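Local coordinates for protein yciO (Escherichia coli, PDB 1K7J), which is of unknown cellular role but probably binds double-stranded RNA, at residues 150-155 against 177-182; 31-36 against 124-129; 94-99 against 197-202. One frame throughout, in Å; residues are numbered along the deposited sequence.

Interaction 1 of 3, residues 150-155 against 177-182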
ATOM      1  N   SER A 150       8.933 -14.740  -1.827  1.00 20.52           N
ATOM      2  CA  SER A 150       7.657 -15.300  -2.257  1.00 19.52           C
ATOM      3  C   SER A 150       6.990 -14.407  -3.290  1.00 18.97           C
ATOM      4  O   SER A 150       7.155 -13.186  -3.267  1.00 19.33           O
ATOM      5  CB  SER A 150       6.718 -15.472  -1.061  1.00 19.79           C
ATOM      6  OG  SER A 150       5.462 -15.981  -1.476  1.00 19.12           O
ATOM      7  N   GLU A 151       6.238 -15.020  -4.196  1.00 18.52           N
ATOM      8  CA  GLU A 151       5.526 -14.273  -5.224  1.00 18.41           C
ATOM      9  C   GLU A 151       4.120 -14.001  -4.711  1.00 17.11           C
ATOM     10  O   GLU A 151       3.313 -13.373  -5.391  1.00 16.93           O
ATOM     11  CB  GLU A 151       5.421 -15.089  -6.512  1.00 20.48           C
ATOM     12  CG  GLU A 151       6.732 -15.605  -7.068  1.00 22.93           C
ATOM     13  CD  GLU A 151       6.517 -16.510  -8.266  1.00 24.56           C
ATOM     14  OE1 GLU A 151       5.743 -17.486  -8.135  1.00 24.32           O
ATOM     15  OE2 GLU A 151       7.120 -16.252  -9.332  1.00 24.56           O
ATOM     16  N   PHE A 152       3.835 -14.485  -3.505  1.00 15.65           N
ATOM     17  CA  PHE A 152       2.511 -14.337  -2.911  1.00 15.10           C
ATOM     18  C   PHE A 152       2.484 -13.420  -1.703  1.00 14.54           C
ATOM     19  O   PHE A 152       3.494 -13.229  -1.028  1.00 14.58           O
ATOM     20  CB  PHE A 152       1.980 -15.709  -2.488  1.00 15.36           C
ATOM     21  CG  PHE A 152       1.946 -16.719  -3.599  1.00 16.22           C
ATOM     22  CD1 PHE A 152       1.039 -16.592  -4.646  1.00 16.55           C
ATOM     23  CD2 PHE A 152       2.819 -17.804  -3.596  1.00 16.74           C
ATOM     24  CE1 PHE A 152       0.999 -17.533  -5.677  1.00 17.12           C
ATOM     25  CE2 PHE A 152       2.789 -18.751  -4.620  1.00 17.47           C
ATOM     26  CZ  PHE A 152       1.875 -18.616  -5.663  1.00 17.59           C
ATOM     27  N   THR A 153       1.314 -12.851  -1.434  1.00 14.40           N
ATOM     28  CA  THR A 153       1.150 -11.978  -0.279  1.00 14.50           C
ATOM     29  C   THR A 153       0.542 -12.806   0.840  1.00 14.72           C
ATOM     30  O   THR A 153      -0.109 -13.826   0.584  1.00 15.60           O
ATOM     31  CB  THR A 153       0.175 -10.812  -0.555  1.00 15.39           C
ATOM     32  OG1 THR A 153      -1.144 -11.332  -0.774  1.00 16.49           O
ATOM     33  CG2 THR A 153       0.616 -10.020  -1.763  1.00 15.92           C
ATOM     34  N   GLU A 154       0.764 -12.383   2.079  1.00 14.21           N
ATOM     35  CA  GLU A 154       0.181 -13.080   3.215  1.00 14.45           C
ATOM     36  C   GLU A 154      -1.308 -12.765   3.148  1.00 14.06           C
ATOM     37  O   GLU A 154      -1.699 -11.637   2.833  1.00 14.43           O
ATOM     38  CB  GLU A 154       0.795 -12.585   4.527  1.00 16.17           C
ATOM     39  CG  GLU A 154       2.253 -13.001   4.687  1.00 18.50           C
ATOM     40  CD  GLU A 154       2.837 -12.656   6.048  1.00 19.48           C
ATOM     41  OE1 GLU A 154       2.467 -13.302   7.052  1.00 20.22           O
ATOM     42  OE2 GLU A 154       3.673 -11.731   6.108  1.00 20.84           O
ATOM     43  N   SER A 155      -2.140 -13.759   3.430  1.00 13.07           N
ATOM     44  CA  SER A 155      -3.581 -13.573   3.327  1.00 12.84           C
ATOM     45  C   SER A 155      -4.379 -14.039   4.537  1.00 12.84           C
ATOM     46  O   SER A 155      -5.572 -13.755   4.633  1.00 12.36           O
ATOM     47  CB  SER A 155      -4.092 -14.308   2.089  1.00 12.93           C
ATOM     48  OG  SER A 155      -3.834 -15.701   2.194  1.00 13.86           O
ATOM     49  N   LEU A 177      -7.955 -13.133   2.739  1.00  9.89           N
ATOM     50  CA  LEU A 177      -7.856 -12.568   1.405  1.00  9.69           C
ATOM     51  C   LEU A 177      -7.188 -13.471   0.384  1.00  9.98           C
ATOM     52  O   LEU A 177      -6.865 -14.625   0.663  1.00  9.84           O
ATOM     53  CB  LEU A 177      -7.084 -11.247   1.485  1.00  9.55           C
ATOM     54  CG  LEU A 177      -7.446 -10.351   2.675  1.00  9.80           C
ATOM     55  CD1 LEU A 177      -6.584  -9.095   2.667  1.00  9.42           C
ATOM     56  CD2 LEU A 177      -8.921  -9.994   2.613  1.00 10.29           C
ATOM     57  N   GLY A 178      -7.003 -12.929  -0.813  1.00 10.31           N
ATOM     58  CA  GLY A 178      -6.329 -13.672  -1.858  1.00 10.67           C
ATOM     59  C   GLY A 178      -4.841 -13.498  -1.628  1.00 11.26           C
ATOM     60  O   GLY A 178      -4.425 -12.597  -0.891  1.00 11.86           O
ATOM     61  N   GLN A 179      -4.031 -14.352  -2.242  1.00 11.61           N
ATOM     62  CA  GLN A 179      -2.584 -14.256  -2.082  1.00 12.77           C
ATOM     63  C   GLN A 179      -1.887 -13.697  -3.316  1.00 11.62           C
ATOM     64  O   GLN A 179      -0.660 -13.654  -3.376  1.00 12.46           O
ATOM     65  CB  GLN A 179      -1.992 -15.622  -1.725  1.00 15.42           C
ATOM     66  CG  GLN A 179      -2.647 -16.786  -2.430  1.00 19.08           C
ATOM     67  CD  GLN A 179      -3.440 -17.667  -1.474  1.00 21.07           C
ATOM     68  OE1 GLN A 179      -4.331 -17.195  -0.758  1.00 21.80           O
ATOM     69  NE2 GLN A 179      -3.120 -18.954  -1.459  1.00 22.47           N
ATOM     70  N   LYS A 180      -2.671 -13.274  -4.302  1.00 10.63           N
ATOM     71  CA  LYS A 180      -2.112 -12.697  -5.519  1.00  9.97           C
ATOM     72  C   LYS A 180      -1.921 -11.204  -5.264  1.00  9.04           C
ATOM     73  O   LYS A 180      -2.856 -10.512  -4.864  1.00  8.93           O
ATOM     74  CB  LYS A 180      -3.061 -12.914  -6.703  1.00 10.85           C
ATOM     75  CG  LYS A 180      -2.500 -12.431  -8.037  1.00 12.05           C
ATOM     76  CD  LYS A 180      -3.474 -12.656  -9.185  1.00 13.44           C
ATOM     77  CE  LYS A 180      -3.700 -14.134  -9.456  1.00 14.50           C
ATOM     78  NZ  LYS A 180      -4.654 -14.340 -10.588  1.00 15.82           N
ATOM     79  N   PRO A 181      -0.703 -10.689  -5.483  1.00  8.88           N
ATOM     80  CA  PRO A 181      -0.427  -9.266  -5.261  1.00  8.65           C
ATOM     81  C   PRO A 181      -0.962  -8.402  -6.396  1.00  8.00           C
ATOM     82  O   PRO A 181      -1.514  -8.914  -7.372  1.00  8.48           O
ATOM     83  CB  PRO A 181       1.093  -9.231  -5.174  1.00  8.98           C
ATOM     84  CG  PRO A 181       1.484 -10.266  -6.189  1.00  9.34           C
ATOM     85  CD  PRO A 181       0.523 -11.405  -5.883  1.00  8.72           C
ATOM     86  N   THR A 182      -0.812  -7.089  -6.263  1.00  7.98           N
ATOM     87  CA  THR A 182      -1.269  -6.181  -7.305  1.00  7.90           C
ATOM     88  C   THR A 182      -0.417  -6.339  -8.557  1.00  7.79           C
ATOM     89  O   THR A 182       0.714  -6.832  -8.507  1.00  7.80           O
ATOM     90  CB  THR A 182      -1.128  -4.700  -6.898  1.00  8.11           C
ATOM     91  OG1 THR A 182       0.248  -4.424  -6.611  1.00  8.29           O
ATOM     92  CG2 THR A 182      -1.984  -4.372  -5.690  1.00  7.77           C
TER

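Interaction 2 of 3, residues 31-36 against 124-129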
ATOM      1  N   VAL A  31      -0.584  -3.563  10.125  1.00  9.19           N
ATOM      2  CA  VAL A  31      -0.832  -4.503   9.047  1.00  8.70           C
ATOM      3  C   VAL A  31      -2.322  -4.333   8.792  1.00  8.40           C
ATOM      4  O   VAL A  31      -3.130  -4.404   9.721  1.00  8.34           O
ATOM      5  CB  VAL A  31      -0.546  -5.962   9.462  1.00  8.96           C
ATOM      6  CG1 VAL A  31      -1.055  -6.919   8.384  1.00  9.04           C
ATOM      7  CG2 VAL A  31       0.952  -6.156   9.664  1.00  9.57           C
ATOM      8  N   TYR A  32      -2.688  -4.076   7.545  1.00  8.10           N
ATOM      9  CA  TYR A  32      -4.092  -3.890   7.216  1.00  8.01           C
ATOM     10  C   TYR A  32      -4.455  -4.568   5.904  1.00  7.63           C
ATOM     11  O   TYR A  32      -3.610  -4.762   5.034  1.00  8.14           O
ATOM     12  CB  TYR A  32      -4.437  -2.399   7.149  1.00  8.07           C
ATOM     13  CG  TYR A  32      -3.740  -1.621   6.055  1.00  8.76           C
ATOM     14  CD1 TYR A  32      -2.401  -1.244   6.176  1.00  9.22           C
ATOM     15  CD2 TYR A  32      -4.433  -1.228   4.912  1.00  9.30           C
ATOM     16  CE1 TYR A  32      -1.771  -0.485   5.179  1.00  9.66           C
ATOM     17  CE2 TYR A  32      -3.817  -0.473   3.917  1.00  9.93           C
ATOM     18  CZ  TYR A  32      -2.490  -0.103   4.057  1.00 10.40           C
ATOM     19  OH  TYR A  32      -1.894   0.674   3.084  1.00 10.68           O
ATOM     20  N   PRO A  33      -5.730  -4.931   5.743  1.00  7.65           N
ATOM     21  CA  PRO A  33      -6.184  -5.597   4.524  1.00  7.51           C
ATOM     22  C   PRO A  33      -6.419  -4.666   3.341  1.00  7.51           C
ATOM     23  O   PRO A  33      -6.833  -3.524   3.518  1.00  7.52           O
ATOM     24  CB  PRO A  33      -7.481  -6.257   4.972  1.00  7.75           C
ATOM     25  CG  PRO A  33      -8.042  -5.221   5.915  1.00  7.34           C
ATOM     26  CD  PRO A  33      -6.825  -4.827   6.729  1.00  7.92           C
ATOM     27  N   THR A  34      -6.137  -5.162   2.137  1.00  8.08           N
ATOM     28  CA  THR A  34      -6.401  -4.407   0.915  1.00  8.37           C
ATOM     29  C   THR A  34      -7.107  -5.396  -0.006  1.00  8.15           C
ATOM     30  O   THR A  34      -7.286  -6.562   0.349  1.00  8.61           O
ATOM     31  CB  THR A  34      -5.115  -3.911   0.196  1.00  8.68           C
ATOM     32  OG1 THR A  34      -4.475  -5.007  -0.470  1.00  8.76           O
ATOM     33  CG2 THR A  34      -4.152  -3.276   1.189  1.00  9.01           C
ATOM     34  N   ASP A  35      -7.513  -4.934  -1.181  1.00  8.40           N
ATOM     35  CA  ASP A  35      -8.186  -5.801  -2.141  1.00  8.64           C
ATOM     36  C   ASP A  35      -7.222  -6.854  -2.693  1.00  8.66           C
ATOM     37  O   ASP A  35      -7.653  -7.889  -3.201  1.00  8.80           O
ATOM     38  CB  ASP A  35      -8.729  -4.967  -3.295  1.00  8.95           C
ATOM     39  CG  ASP A  35      -7.671  -4.077  -3.901  1.00  9.40           C
ATOM     40  OD1 ASP A  35      -7.445  -2.976  -3.356  1.00  9.54           O
ATOM     41  OD2 ASP A  35      -7.050  -4.489  -4.904  1.00 10.48           O
ATOM     42  N   SER A  36      -5.923  -6.582  -2.598  1.00  9.33           N
ATOM     43  CA  SER A  36      -4.904  -7.504  -3.092  1.00  9.54           C
ATOM     44  C   SER A  36      -3.928  -7.919  -1.994  1.00  9.81           C
ATOM     45  O   SER A  36      -2.744  -7.577  -2.037  1.00  9.56           O
ATOM     46  CB  SER A  36      -4.131  -6.863  -4.250  1.00 10.21           C
ATOM     47  OG  SER A  36      -5.004  -6.515  -5.313  1.00 10.47           O
ATOM     48  N   PRO A 124      -6.538   1.461  -3.067  1.00  7.64           N
ATOM     49  CA  PRO A 124      -7.223   0.222  -2.682  1.00  7.61           C
ATOM     50  C   PRO A 124      -8.731   0.334  -2.887  1.00  7.85           C
ATOM     51  O   PRO A 124      -9.290   1.424  -2.819  1.00  8.92           O
ATOM     52  CB  PRO A 124      -6.840   0.068  -1.217  1.00  7.79           C
ATOM     53  CG  PRO A 124      -6.827   1.487  -0.742  1.00  7.45           C
ATOM     54  CD  PRO A 124      -6.135   2.235  -1.876  1.00  7.29           C
ATOM     55  N   SER A 125      -9.390  -0.795  -3.129  1.00  8.17           N
ATOM     56  CA  SER A 125     -10.830  -0.778  -3.363  1.00  8.33           C
ATOM     57  C   SER A 125     -11.683  -1.295  -2.204  1.00  8.33           C
ATOM     58  O   SER A 125     -12.901  -1.119  -2.209  1.00  9.47           O
ATOM     59  CB  SER A 125     -11.156  -1.600  -4.611  1.00  9.15           C
ATOM     60  OG  SER A 125     -10.878  -2.974  -4.381  1.00 11.07           O
ATOM     61  N   ASN A 126     -11.055  -1.925  -1.215  1.00  7.78           N
ATOM     62  CA  ASN A 126     -11.807  -2.486  -0.093  1.00  7.62           C
ATOM     63  C   ASN A 126     -12.198  -1.468   0.972  1.00  7.79           C
ATOM     64  O   ASN A 126     -11.471  -0.504   1.232  1.00  8.29           O
ATOM     65  CB  ASN A 126     -11.013  -3.622   0.549  1.00  7.80           C
ATOM     66  CG  ASN A 126      -9.702  -3.150   1.122  1.00  7.90           C
ATOM     67  OD1 ASN A 126      -8.861  -2.605   0.406  1.00  8.26           O
ATOM     68  ND2 ASN A 126      -9.515  -3.355   2.422  1.00  7.79           N
ATOM     69  N   PRO A 127     -13.353  -1.683   1.616  1.00  7.77           N
ATOM     70  CA  PRO A 127     -13.858  -0.787   2.658  1.00  7.69           C
ATOM     71  C   PRO A 127     -12.916  -0.449   3.808  1.00  7.31           C
ATOM     72  O   PRO A 127     -12.822   0.714   4.204  1.00  7.78           O
ATOM     73  CB  PRO A 127     -15.121  -1.498   3.137  1.00  7.77           C
ATOM     74  CG  PRO A 127     -15.622  -2.139   1.878  1.00  8.02           C
ATOM     75  CD  PRO A 127     -14.345  -2.732   1.314  1.00  7.81           C
ATOM     76  N   ILE A 128     -12.219  -1.441   4.354  1.00  7.37           N
ATOM     77  CA  ILE A 128     -11.329  -1.150   5.474  1.00  7.15           C
ATOM     78  C   ILE A 128     -10.196  -0.202   5.091  1.00  6.95           C
ATOM     79  O   ILE A 128      -9.954   0.786   5.783  1.00  7.23           O
ATOM     80  CB  ILE A 128     -10.754  -2.449   6.093  1.00  7.14           C
ATOM     81  CG1 ILE A 128     -11.868  -3.194   6.840  1.00  7.38           C
ATOM     82  CG2 ILE A 128      -9.618  -2.124   7.060  1.00  7.56           C
ATOM     83  CD1 ILE A 128     -11.448  -4.549   7.403  1.00  6.82           C
ATOM     84  N   ALA A 129      -9.514  -0.483   3.984  1.00  7.43           N
ATOM     85  CA  ALA A 129      -8.414   0.374   3.557  1.00  7.42           C
ATOM     86  C   ALA A 129      -8.931   1.773   3.231  1.00  7.13           C
ATOM     87  O   ALA A 129      -8.314   2.771   3.603  1.00  7.59           O
ATOM     88  CB  ALA A 129      -7.709  -0.231   2.347  1.00  7.57           C
TER

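Interaction 3 of 3, residues 94-99 against 197-202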
ATOM      1  N   PRO A  94     -10.526   1.804  -8.852  1.00 11.52           N
ATOM      2  CA  PRO A  94      -9.515   1.493  -7.839  1.00 10.91           C
ATOM      3  C   PRO A  94      -9.202  -0.000  -7.763  1.00 10.15           C
ATOM      4  O   PRO A  94      -9.848  -0.821  -8.419  1.00 10.86           O
ATOM      5  CB  PRO A  94     -10.171   1.987  -6.558  1.00 10.88           C
ATOM      6  CG  PRO A  94     -11.600   1.557  -6.779  1.00 11.26           C
ATOM      7  CD  PRO A  94     -11.858   1.939  -8.232  1.00 11.57           C
ATOM      8  N   GLY A  95      -8.198  -0.325  -6.953  1.00  9.05           N
ATOM      9  CA  GLY A  95      -7.796  -1.701  -6.728  1.00  8.62           C
ATOM     10  C   GLY A  95      -6.986  -2.411  -7.794  1.00  7.92           C
ATOM     11  O   GLY A  95      -6.859  -1.938  -8.926  1.00  8.03           O
ATOM     12  N   ASN A  96      -6.405  -3.536  -7.382  1.00  7.80           N
ATOM     13  CA  ASN A  96      -5.633  -4.443  -8.236  1.00  7.91           C
ATOM     14  C   ASN A  96      -4.326  -3.988  -8.868  1.00  7.56           C
ATOM     15  O   ASN A  96      -3.613  -4.813  -9.441  1.00  7.75           O
ATOM     16  CB  ASN A  96      -6.534  -4.978  -9.355  1.00  8.97           C
ATOM     17  CG  ASN A  96      -7.826  -5.567  -8.831  1.00 10.41           C
ATOM     18  OD1 ASN A  96      -7.896  -6.018  -7.685  1.00 11.61           O
ATOM     19  ND2 ASN A  96      -8.853  -5.580  -9.671  1.00 12.70           N
ATOM     20  N   TYR A  97      -4.002  -2.705  -8.758  1.00  7.59           N
ATOM     21  CA  TYR A  97      -2.789  -2.178  -9.382  1.00  7.45           C
ATOM     22  C   TYR A  97      -1.939  -1.261  -8.519  1.00  7.28           C
ATOM     23  O   TYR A  97      -2.435  -0.578  -7.622  1.00  7.30           O
ATOM     24  CB  TYR A  97      -3.146  -1.348 -10.616  1.00  8.05           C
ATOM     25  CG  TYR A  97      -3.839  -2.071 -11.737  1.00  7.51           C
ATOM     26  CD1 TYR A  97      -3.115  -2.839 -12.649  1.00  7.94           C
ATOM     27  CD2 TYR A  97      -5.214  -1.937 -11.925  1.00  7.93           C
ATOM     28  CE1 TYR A  97      -3.743  -3.446 -13.732  1.00  8.49           C
ATOM     29  CE2 TYR A  97      -5.853  -2.541 -13.000  1.00  8.38           C
ATOM     30  CZ  TYR A  97      -5.110  -3.290 -13.902  1.00  8.47           C
ATOM     31  OH  TYR A  97      -5.732  -3.852 -14.987  1.00  9.31           O
ATOM     32  N   THR A  98      -0.649  -1.249  -8.833  1.00  7.18           N
ATOM     33  CA  THR A  98       0.315  -0.352  -8.212  1.00  7.26           C
ATOM     34  C   THR A  98       0.961   0.291  -9.435  1.00  7.75           C
ATOM     35  O   THR A  98       1.441  -0.408 -10.331  1.00  8.24           O
ATOM     36  CB  THR A  98       1.392  -1.089  -7.411  1.00  7.14           C
ATOM     37  OG1 THR A  98       0.787  -1.737  -6.289  1.00  7.29           O
ATOM     38  CG2 THR A  98       2.443  -0.100  -6.909  1.00  8.11           C
ATOM     39  N   PHE A  99       0.955   1.616  -9.487  1.00  7.71           N
ATOM     40  CA  PHE A  99       1.526   2.320 -10.626  1.00  7.96           C
ATOM     41  C   PHE A  99       2.804   3.034 -10.224  1.00  8.03           C
ATOM     42  O   PHE A  99       2.801   3.831  -9.290  1.00  7.90           O
ATOM     43  CB  PHE A  99       0.514   3.334 -11.165  1.00  8.25           C
ATOM     44  CG  PHE A  99      -0.789   2.719 -11.600  1.00  8.41           C
ATOM     45  CD1 PHE A  99      -0.850   1.925 -12.740  1.00  8.87           C
ATOM     46  CD2 PHE A  99      -1.956   2.932 -10.864  1.00  8.87           C
ATOM     47  CE1 PHE A  99      -2.054   1.348 -13.146  1.00  9.34           C
ATOM     48  CE2 PHE A  99      -3.166   2.360 -11.263  1.00  8.67           C
ATOM     49  CZ  PHE A  99      -3.211   1.564 -12.409  1.00  9.10           C
ATOM     50  N   GLU A 197       2.990  -9.236 -12.740  1.00 12.15           N
ATOM     51  CA  GLU A 197       1.637  -9.581 -13.137  1.00 13.10           C
ATOM     52  C   GLU A 197       0.908 -10.108 -11.906  1.00 12.58           C
ATOM     53  O   GLU A 197       1.288 -11.132 -11.337  1.00 13.81           O
ATOM     54  CB  GLU A 197       1.623 -10.629 -14.252  1.00 15.62           C
ATOM     55  CG  GLU A 197       0.211 -11.051 -14.643  1.00 18.91           C
ATOM     56  CD  GLU A 197       0.118 -11.601 -16.054  1.00 20.62           C
ATOM     57  OE1 GLU A 197       1.075 -12.269 -16.500  1.00 21.07           O
ATOM     58  OE2 GLU A 197      -0.923 -11.374 -16.711  1.00 20.98           O
ATOM     59  N   GLY A 198      -0.130  -9.386 -11.497  1.00 11.28           N
ATOM     60  CA  GLY A 198      -0.907  -9.775 -10.336  1.00 11.16           C
ATOM     61  C   GLY A 198      -2.395  -9.811 -10.630  1.00 11.02           C
ATOM     62  O   GLY A 198      -2.813 -10.238 -11.708  1.00 11.32           O
ATOM     63  N   VAL A 199      -3.198  -9.345  -9.680  1.00 11.01           N
ATOM     64  CA  VAL A 199      -4.649  -9.351  -9.833  1.00 10.92           C
ATOM     65  C   VAL A 199      -5.146  -8.572 -11.049  1.00 11.09           C
ATOM     66  O   VAL A 199      -5.998  -9.057 -11.793  1.00 11.26           O
ATOM     67  CB  VAL A 199      -5.352  -8.787  -8.570  1.00 11.45           C
ATOM     68  CG1 VAL A 199      -6.874  -8.848  -8.743  1.00 12.00           C
ATOM     69  CG2 VAL A 199      -4.933  -9.582  -7.345  1.00 11.92           C
ATOM     70  N   GLY A 200      -4.615  -7.368 -11.247  1.00 10.20           N
ATOM     71  CA  GLY A 200      -5.045  -6.547 -12.365  1.00 10.62           C
ATOM     72  C   GLY A 200      -4.656  -7.041 -13.748  1.00 10.27           C
ATOM     73  O   GLY A 200      -3.552  -7.538 -13.955  1.00 10.49           O
ATOM     74  N   ASP A 201      -5.574  -6.895 -14.698  1.00 10.47           N
ATOM     75  CA  ASP A 201      -5.344  -7.311 -16.081  1.00 11.38           C
ATOM     76  C   ASP A 201      -4.218  -6.462 -16.677  1.00 11.50           C
ATOM     77  O   ASP A 201      -4.234  -5.238 -16.565  1.00 10.86           O
ATOM     78  CB  ASP A 201      -6.640  -7.118 -16.880  1.00 12.48           C
ATOM     79  CG  ASP A 201      -6.557  -7.654 -18.302  1.00 13.64           C
ATOM     80  OD1 ASP A 201      -5.516  -8.215 -18.700  1.00 13.79           O
ATOM     81  OD2 ASP A 201      -7.562  -7.509 -19.029  1.00 15.63           O
ATOM     82  N   VAL A 202      -3.239  -7.103 -17.307  1.00 12.00           N
ATOM     83  CA  VAL A 202      -2.128  -6.360 -17.900  1.00 12.48           C
ATOM     84  C   VAL A 202      -2.445  -5.822 -19.295  1.00 13.21           C
ATOM     85  O   VAL A 202      -1.822  -4.867 -19.759  1.00 13.07           O
ATOM     86  CB  VAL A 202      -0.850  -7.233 -18.004  1.00 12.25           C
ATOM     87  CG1 VAL A 202      -0.418  -7.695 -16.620  1.00 12.82           C
ATOM     88  CG2 VAL A 202      -1.099  -8.432 -18.912  1.00 12.58           C
TER

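Interaction 1 of 3, residues 150-155 against 177-182
The backbone oxygen of Q179 is gripped by two neighbouring residues, T153 and F152. T153 N donates to Q179 O over 2.9 Å in a nearly straight bond (166° at the hydrogen), with the donor tilted out of the carbonyl plane. F152 adds a CA-H...O contact, its CA lying 3.3 Å from Q179 O, and the same oxygen sits in the plane of the phenyl ring, at its CD1 edge. In F152, CG stands anti to the carbonyl carbon, beside the backbone N (chi1 -56°), and CD1 lies 3.6 Å from Q179 O. An aromatic suits the site: its ring hydrogens carry a slight positive charge and can face an oxygen.

Two residues along, the donor and acceptor change sides, and L177 N gives its hydrogen to S155 O over 3.1 Å. The two loops, running in roughly antiparallel senses, are thus pinned at two points without forming regular strands. S155 OG also lies 3.3 Å from Q179 OE1, at most a weak bond whose proton is not settled on that oxygen. The bend at chi2 (-111°) sets CD of Q179 where OE1 can meet the serine. Serine's short side chain suits the place: its CB is 3.1 Å from L177 O and its hydroxyl faces the amide of Q179.

The apolar share belongs to T153 and P181. The threonine methyl CG2 rests 3.5 Å from P181 CB, the two side chains crossing obliquely, while P181 CD lies 3.4 Å from E151 O. On the 150-155 side, the turn into the contact is set by S150, whose OG accepts from F152 N in an ST turn. The two loops, one leading to helix 157-164 and the other to strand 183-186, are therefore held mainly by main-chain polarity, with buried T153 and P181 supplying a small greasy patch beside the more exposed F152 and Q179.

Interaction 2 of 3, residues 31-36 against 124-129
P33 and I128 meet at about a right angle, the proline ring presenting its CG to the CG2 and CD1 methyls of the isoleucine. P33 CG is 3.7 Å from I128 CG2 and 3.8 Å from I128 CD1, so the ring rests CG against both methyls. I128 CG2 stands anti to its own backbone N, beside the carbonyl carbon, and touches the ring; CD1 follows on the extended chain (chi2 175°). Next to this pair A129, small enough to let the helix come close, sets its CB in the plane of the Y32 ring at the CE2 edge, 4.2 Å away. The hydroxyl of that tyrosine bonds S142 OG of strand 140-144.

N126, at the N-cap position of helix 127-136, turns its amide back toward the strand end. Its ND2 bonds P33 O over 2.9 Å, coming from well above the carbonyl plane (61° out of it). Its OD1 packs close against T34 CA.

D35 faces the residues ahead of the helix. Its OD1 accepts from S125 N over 2.9 Å (161° at the hydrogen), the donor standing above the carboxylate plane. S125 OG presses on D35 CB at 3.1 Å, a close fit, suited to the short serine side chain. The other carboxylate oxygen, D35 OD2, is bonded by S36 OG and has a second partner in N96, while T34 OG1 accepts from S36 N in an ST turn and also bonds G37 O.

The buried contact thus joins the end of strand 30-34, in the central sheet, to the start of helix 127-136 on its flank. I128 and A129 give the helix's apolar share, while N126 takes up P33 O and D35 takes up S125 N, main-chain groups on the strand and just ahead of the helix.

Interaction 3 of 3, residues 94-99 against 197-202
Y97 lays one face of its ring against G200 and reaches D201 with its hydroxyl. From CB the side chain sets out with CG anti to the carbonyl carbon (chi1 -62°), beside the backbone N. CD1 is the first ring atom near G200 CA, at 4.2 Å. CE1 and CZ come closer, each 3.6 Å from G200 CA. This is a CH-pi contact over one face: G200 CA stands 3.9 Å from the ring centroid, 27° off the normal and displaced toward the rim. Glycine suits the place because its lack of a side chain lets CA rest on the ring and N approach N96 O. At the tip, Y97 OH donates to D201 O over 2.6 Å, a short bond that lies in the carbonyl plane, on a lone pair, while the oxygen also sits at the ring edge, in plane.

Y97 opens strand 97-102 of the mixed sheet, the central sheet of the YrdC-like fold. Segment 197-202 is the loop leaving strand 193-196, the outermost strand on that side. T183 of strand 183-186, which lies between them, bonds G198 N and G200 O through its OG1, and F205 meets the Y97 ring edge-to-face.

Just before the strand, N96 adopts a positive phi (65°), a backbone form that asparagine tolerates better than most residues. Its carbonyl oxygen accepts a weak bond from G200 N at 3.3 Å, and its side chain crosses that of V199 at about a right angle, with V199 CG1 3.4 Å from N96 CG. V199 CG1 can get there because it stands anti to its own backbone N. D201, more exposed, turns its carboxylate away from the tyrosine and bonds K203 N through OD1.

The three contacts meet around S36 and the adjoining T182 and V199, their centres 12 to 14 Å apart. Interaction 2 is tied to interaction 3 by D35 OD2 and N96 N, 2.7 Å apart, and interaction 1 to interaction 3 by P181 O with V199 N (2.9 Å) and by the hydroxyls T182 OG1 and T98 OG1 (2.8 Å). Between interactions 1 and 2 the link is packing: L177 CD1 lies 3.5 Å from T34 O. Along the chain, interaction 1 is nested inside the loop closed by interaction 3, whereas interactions 2 and 3 cross. A sulfate ion, probably from the crystallisation liquor, lies about 6 Å from the P181 side chain and may mark a pocket.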